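Local coordinates for uncharacterized protein BT_3980 with actin-like ATPase fold (Bacteroides thetaiotaomicron VPI-5482, PDB 3HRG), which is of unknown function but has an actin-like ATPase fold, from which nucleotide binding may be suspected though not established, at residues Tyr141-Pro146 against Ala171-Cys176; Glu149-Lys154 against Asn246-Gln251. One frame throughout, in Å; residues are numbered along the deposited sequence.

Overall arrangement
Both five-stranded sheets of this chain have strand order 3-2-1-4-5, as expected of the paired domains of the actin-like fold, and helix 144-154 connects them, following edge strand 139-142 of one and leading to strand 162-167 of the other. Contact 1 joins the beginning of this helix and the turn before it to strand 171-178; contact 2 sets its later residues against the C-terminal helix 248-255. The contact centres are about 10 Å apart, and the segments alternate along the chain: 141-146, 149-154, 171-176, 246-251. They also meet directly, Tyr175 CD2 lying 3.9 Å from Phe151 CE2. The connection is thus packed against both a sheet and the chain's end.

Contact 1. Residues Tyr141-Pro146 against Ala171-Cys176; sequences YSQSTP and AIDIYC
Ser144 and Tyr175 meet through their hydroxyls: OG of Ser144 is 2.6 Å from OH of Tyr175, a short hydrogen bond in which either group could be the donor. The serine oxygen arrives at the edge of the phenol ring and in its plane, while Ser144 CB, 3.7 Å from Tyr175 CE1, adds the nonpolar part of the contact. Gln143 and Asp173 form the second pair, but through solvent. OE1 of Gln143 and OD2 of Asp173 are 3.8 Å apart, and one water donates to both, at 2.7 Å from Gln143 OE1 and 2.7 Å from Asp173 OD2. A second water sits near the same two oxygens, although it has more acceptors nearby than protons to give. The two side chains cross at about a right angle, planes 77° apart, with the waters joining their oxygens.

In this actin-like fold the two pairs tie the link between the five-stranded sheets to strand 171-178, an inner strand of the one that also holds 162-167; Asp173 and Tyr175, two residues apart on it, both point toward segment 141-146. Gln143 spans the distance with CG anti to its own nitrogen (chi1 177°) and an extended chain beyond. Asp173 is positioned by its outer partners: OD1 is hydrogen-bonded to Ser187 OG, and OD2 forms a salt bridge with Arg168. An unidentified bound ligand lies about 6 Å from the Asp173 side chain, and Phe78 touches both Ser144 and Tyr175.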
loop_
_atom_site.group_PDB
_atom_site.type_symbol
_atom_site.label_atom_id
_atom_site.label_comp_id
_atom_site.label_asym_id
_atom_site.label_seq_id
_atom_site.Cartn_x
_atom_site.Cartn_y
_atom_site.Cartn_z
ATOM N N TYR A 141 7.945 -4.909 1.672
ATOM C CA TYR A 141 7.568 -3.509 1.541
ATOM C C TYR A 141 6.297 -3.190 2.234
ATOM O O TYR A 141 5.433 -4.030 2.365
ATOM C CB TYR A 141 7.287 -3.151 0.083
ATOM C CG TYR A 141 8.458 -3.355 -0.839
ATOM C CD1 TYR A 141 9.386 -2.333 -1.060
ATOM C CD2 TYR A 141 8.631 -4.558 -1.496
ATOM C CE1 TYR A 141 10.464 -2.517 -1.889
ATOM C CE2 TYR A 141 9.707 -4.762 -2.327
ATOM C CZ TYR A 141 10.617 -3.739 -2.523
ATOM O OH TYR A 141 11.645 -3.975 -3.357
ATOM N N SER A 142 6.205 -1.951 2.687
ATOM C CA SER A 142 4.963 -1.404 3.132
ATOM C C SER A 142 4.241 -1.152 1.828
ATOM O O SER A 142 4.886 -0.800 0.819
ATOM C CB SER A 142 5.178 -0.032 3.809
ATOM O OG SER A 142 3.949 0.669 4.041
ATOM N N GLN A 143 2.924 -1.315 1.799
ATOM C CA GLN A 143 2.143 -1.006 0.589
ATOM C C GLN A 143 2.327 0.487 0.233
ATOM O O GLN A 143 2.313 0.855 -0.951
ATOM C CB GLN A 143 0.676 -1.360 0.776
ATOM C CG GLN A 143 -0.195 -1.005 -0.406
ATOM C CD GLN A 143 -1.642 -1.180 -0.167
ATOM O OE1 GLN A 143 -2.166 -0.723 0.846
ATOM N NE2 GLN A 143 -2.344 -1.766 -1.148
ATOM N N SER A 144 2.525 1.327 1.254
ATOM C CA SER A 144 2.769 2.747 1.053
ATOM C C SER A 144 4.012 3.080 0.201
ATOM O O SER A 144 4.026 4.109 -0.485
ATOM C CB SER A 144 2.875 3.449 2.382
ATOM O OG SER A 144 1.633 3.440 3.074
ATOM N N THR A 145 5.022 2.213 0.214
ATOM C CA THR A 145 6.256 2.457 -0.552
ATOM C C THR A 145 6.027 2.569 -2.088
ATOM O O THR A 145 6.310 3.633 -2.666
ATOM C CB THR A 145 7.323 1.464 -0.138
ATOM O OG1 THR A 145 7.592 1.656 1.260
ATOM C CG2 THR A 145 8.596 1.626 -0.985
ATOM N N PRO A 146 5.517 1.507 -2.751
ATOM C CA PRO A 146 5.219 1.689 -4.168
ATOM C C PRO A 146 4.121 2.728 -4.439
ATOM O O PRO A 146 4.159 3.353 -5.483
ATOM C CB PRO A 146 4.732 0.289 -4.610
ATOM C CG PRO A 146 4.377 -0.402 -3.303
ATOM C CD PRO A 146 5.329 0.096 -2.341
ATOM N N ALA A 171 -9.678 1.189 6.911
ATOM C CA ALA A 171 -8.801 2.328 6.972
ATOM C C ALA A 171 -8.699 3.063 5.656
ATOM O O ALA A 171 -8.993 2.505 4.603
ATOM C CB ALA A 171 -7.387 1.888 7.412
ATOM N N ILE A 172 -8.261 4.307 5.743
ATOM C CA ILE A 172 -8.009 5.141 4.570
ATOM C C ILE A 172 -6.526 5.587 4.671
ATOM O O ILE A 172 -6.078 6.013 5.747
ATOM C CB ILE A 172 -9.020 6.292 4.481
ATOM C CG1 ILE A 172 -8.980 6.946 3.094
ATOM C CG2 ILE A 172 -8.832 7.295 5.676
ATOM C CD1 ILE A 172 -10.202 7.814 2.793
ATOM N N ASP A 173 -5.763 5.354 3.606
ATOM C CA ASP A 173 -4.345 5.718 3.510
ATOM C C ASP A 173 -4.312 6.989 2.676
ATOM O O ASP A 173 -4.869 7.010 1.558
ATOM C CB ASP A 173 -3.519 4.586 2.849
ATOM C CG ASP A 173 -3.639 3.237 3.577
ATOM O OD1 ASP A 173 -3.883 3.224 4.796
ATOM O OD2 ASP A 173 -3.515 2.157 2.917
ATOM N N ILE A 174 -3.733 8.056 3.227
ATOM C CA ILE A 174 -3.709 9.368 2.581
ATOM C C ILE A 174 -2.278 9.788 2.267
ATOM O O ILE A 174 -1.415 9.770 3.154
ATOM C CB ILE A 174 -4.407 10.420 3.433
ATOM C CG1 ILE A 174 -5.847 10.001 3.743
ATOM C CG2 ILE A 174 -4.363 11.814 2.758
ATOM C CD1 ILE A 174 -6.608 10.965 4.638
ATOM N N TYR A 175 -2.065 10.187 1.014
ATOM C CA TYR A 175 -0.754 10.575 0.474
ATOM C C TYR A 175 -0.920 11.915 -0.239
ATOM O O TYR A 175 -1.640 12.013 -1.249
ATOM C CB TYR A 175 -0.228 9.529 -0.494
ATOM C CG TYR A 175 -0.256 8.129 0.078
ATOM C CD1 TYR A 175 0.749 7.678 0.930
ATOM C CD2 TYR A 175 -1.315 7.274 -0.201
ATOM C CE1 TYR A 175 0.722 6.368 1.477
ATOM C CE2 TYR A 175 -1.343 5.948 0.308
ATOM C CZ TYR A 175 -0.335 5.526 1.162
ATOM O OH TYR A 175 -0.379 4.260 1.699
ATOM N N CYS A 176 -0.242 12.942 0.263
ATOM C CA CYS A 176 -0.381 14.295 -0.285
ATOM C C CYS A 176 0.902 14.796 -0.923
ATOM O O CYS A 176 1.984 14.579 -0.378
ATOM C CB CYS A 176 -0.834 15.276 0.808
ATOM S SG CYS A 176 -2.427 14.844 1.469
HETATM O O HOH W 1 -3.957 1.257 0.439
HETATM O O HOH W 2 -1.433 0.329 3.503
#

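Contact 2. Residues Glu149-Lys154 against Asn246-Gln251; sequences EYFSIK and NNIDMQ
Tyr150 and Phe151, neighbours on helix 144-154, both meet the end methyl of Ile248, Tyr150 with its CE2 corner and Phe151 with its CE1 corner. In this actin-like fold, the helix leading from one five-stranded sheet to the other here packs against the C-terminal helix 248-255. The backbones stay well apart, the nearest CA pair being Tyr150 and Gln251 at 8.6 Å, which means that the long side chains bridge the gap.

Ile248 does so with its longer branch. CG1 stands anti to the backbone nitrogen (chi1 -166°) and the chain continues extended, carrying CD1 to the front. That methyl lies 3.6 Å from Phe151 CE1 and 3.7 Å from Tyr150 CE2, meeting both rings at a slant. Behind it, Ile248 CG1 adds a second touch, 3.9 Å from the same Tyr150 CE2. The two rings themselves are turned about 60° against each other. Tyr150 has its CG opposite the backbone nitrogen (chi1 -179°), which directs its ring toward Ile248.

Phe151 is held from elsewhere as well, stacking on Tyr164 and touching Phe177 of strand 171-178. On the other helix, Asp249 forms a salt bridge with Arg16 of strand 12-17. The Tyr150 ring is also packed from within its own helix: Lys154 CG rests 3.9 Å above the plane of one face of that ring, displaced toward its rim.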
loop_
_atom_site.group_PDB
_atom_site.type_symbol
_atom_site.label_atom_id
_atom_site.label_comp_id
_atom_site.label_asym_id
_atom_site.label_seq_id
_atom_site.Cartn_x
_atom_site.Cartn_y
_atom_site.Cartn_z
ATOM N N GLU A 149 5.791 6.195 -4.543
ATOM C CA GLU A 149 6.582 6.373 -5.767
ATOM C C GLU A 149 5.685 6.621 -6.996
ATOM O O GLU A 149 5.953 7.493 -7.833
ATOM C CB GLU A 149 7.490 5.173 -6.025
ATOM C CG GLU A 149 8.443 4.947 -4.891
ATOM C CD GLU A 149 9.570 4.004 -5.202
ATOM O OE1 GLU A 149 9.626 3.459 -6.324
ATOM O OE2 GLU A 149 10.425 3.850 -4.302
ATOM N N TYR A 150 4.629 5.843 -7.097
ATOM C CA TYR A 150 3.679 5.957 -8.194
ATOM C C TYR A 150 2.925 7.304 -8.166
ATOM O O TYR A 150 2.875 8.019 -9.160
ATOM C CB TYR A 150 2.683 4.807 -8.102
ATOM C CG TYR A 150 1.634 4.764 -9.194
ATOM C CD1 TYR A 150 1.922 4.216 -10.432
ATOM C CD2 TYR A 150 0.338 5.247 -8.969
ATOM C CE1 TYR A 150 0.948 4.143 -11.451
ATOM C CE2 TYR A 150 -0.642 5.199 -9.987
ATOM C CZ TYR A 150 -0.318 4.628 -11.211
ATOM O OH TYR A 150 -1.236 4.554 -12.210
ATOM N N PHE A 151 2.317 7.617 -7.040
ATOM C CA PHE A 151 1.576 8.875 -6.911
ATOM C C PHE A 151 2.493 10.119 -7.040
ATOM O O PHE A 151 2.076 11.132 -7.571
ATOM C CB PHE A 151 0.825 8.946 -5.602
ATOM C CG PHE A 151 -0.291 7.909 -5.439
ATOM C CD1 PHE A 151 -1.177 7.605 -6.457
ATOM C CD2 PHE A 151 -0.519 7.351 -4.189
ATOM C CE1 PHE A 151 -2.225 6.710 -6.242
ATOM C CE2 PHE A 151 -1.563 6.435 -3.962
ATOM C CZ PHE A 151 -2.415 6.121 -4.981
ATOM N N SER A 152 3.730 10.025 -6.588
ATOM C CA SER A 152 4.674 11.130 -6.736
ATOM C C SER A 152 4.792 11.536 -8.220
ATOM O O SER A 152 4.728 12.705 -8.555
ATOM C CB SER A 152 6.056 10.762 -6.189
ATOM O OG SER A 152 7.013 11.762 -6.553
ATOM N N ILE A 153 4.907 10.545 -9.088
ATOM C CA ILE A 153 5.075 10.772 -10.533
ATOM C C ILE A 153 3.777 11.313 -11.119
ATOM O O ILE A 153 3.803 12.299 -11.863
ATOM C CB ILE A 153 5.526 9.485 -11.256
ATOM C CG1 ILE A 153 6.886 9.001 -10.714
ATOM C CG2 ILE A 153 5.634 9.720 -12.751
ATOM C CD1 ILE A 153 7.354 7.643 -11.241
ATOM N N LYS A 154 2.643 10.718 -10.738
ATOM C CA LYS A 154 1.342 11.178 -11.214
ATOM C C LYS A 154 1.024 12.612 -10.781
ATOM O O LYS A 154 0.371 13.337 -11.523
ATOM C CB LYS A 154 0.176 10.275 -10.724
ATOM C CG LYS A 154 0.114 8.868 -11.264
ATOM C CD LYS A 154 0.106 8.795 -12.808
ATOM C CE LYS A 154 0.079 7.365 -13.286
ATOM N NZ LYS A 154 0.391 7.254 -14.724
ATOM N N ASN A 246 -9.484 0.084 -8.482
ATOM C CA ASN A 246 -9.089 -0.900 -7.502
ATOM C C ASN A 246 -7.732 -1.475 -7.887
ATOM O O ASN A 246 -7.242 -1.266 -9.006
ATOM C CB ASN A 246 -10.139 -2.017 -7.400
ATOM N N ASN A 247 -7.118 -2.170 -6.933
ATOM C CA ASN A 247 -5.838 -2.853 -7.131
ATOM C C ASN A 247 -4.706 -2.024 -7.769
ATOM O O ASN A 247 -3.883 -2.540 -8.531
ATOM C CB ASN A 247 -6.116 -4.143 -7.921
ATOM C CG ASN A 247 -7.123 -5.044 -7.207
ATOM O OD1 ASN A 247 -6.954 -5.362 -6.028
ATOM N ND2 ASN A 247 -8.170 -5.464 -7.922
ATOM N N ILE A 248 -4.659 -0.738 -7.414
ATOM C CA ILE A 248 -3.628 0.187 -7.924
ATOM C C ILE A 248 -2.197 -0.187 -7.425
ATOM O O ILE A 248 -1.190 0.123 -8.092
ATOM C CB ILE A 248 -4.020 1.669 -7.595
ATOM C CG1 ILE A 248 -3.166 2.652 -8.391
ATOM C CG2 ILE A 248 -3.954 1.949 -6.083
ATOM C CD1 ILE A 248 -3.679 4.088 -8.275
ATOM N N ASP A 249 -2.146 -0.852 -6.259
ATOM C CA ASP A 249 -0.913 -1.353 -5.614
ATOM C C ASP A 249 0.053 -2.134 -6.508
ATOM O O ASP A 249 1.266 -1.904 -6.454
ATOM C CB ASP A 249 -1.282 -2.295 -4.459
ATOM C CG ASP A 249 -2.130 -3.502 -4.928
ATOM O OD1 ASP A 249 -3.279 -3.320 -5.365
ATOM O OD2 ASP A 249 -1.642 -4.645 -4.883
HETATM N N MSE A 250 -0.488 -3.070 -7.298
HETATM C CA MSE A 250 0.310 -3.928 -8.198
HETATM C C MSE A 250 0.727 -3.093 -9.402
HETATM O O MSE A 250 1.846 -3.263 -9.917
HETATM C CB MSE A 250 -0.470 -5.168 -8.686
HETATM C CG MSE A 250 -0.817 -6.259 -7.656
HETATM SE SE MSE A 250 0.721 -7.145 -6.831
HETATM C CE MSE A 250 -0.177 -8.599 -5.860
ATOM N N GLN A 251 -0.196 -2.236 -9.867
ATOM C CA GLN A 251 0.078 -1.301 -10.960
ATOM C C GLN A 251 1.244 -0.415 -10.500
ATOM O O GLN A 251 2.214 -0.222 -11.249
ATOM C CB GLN A 251 -1.159 -0.459 -11.304
#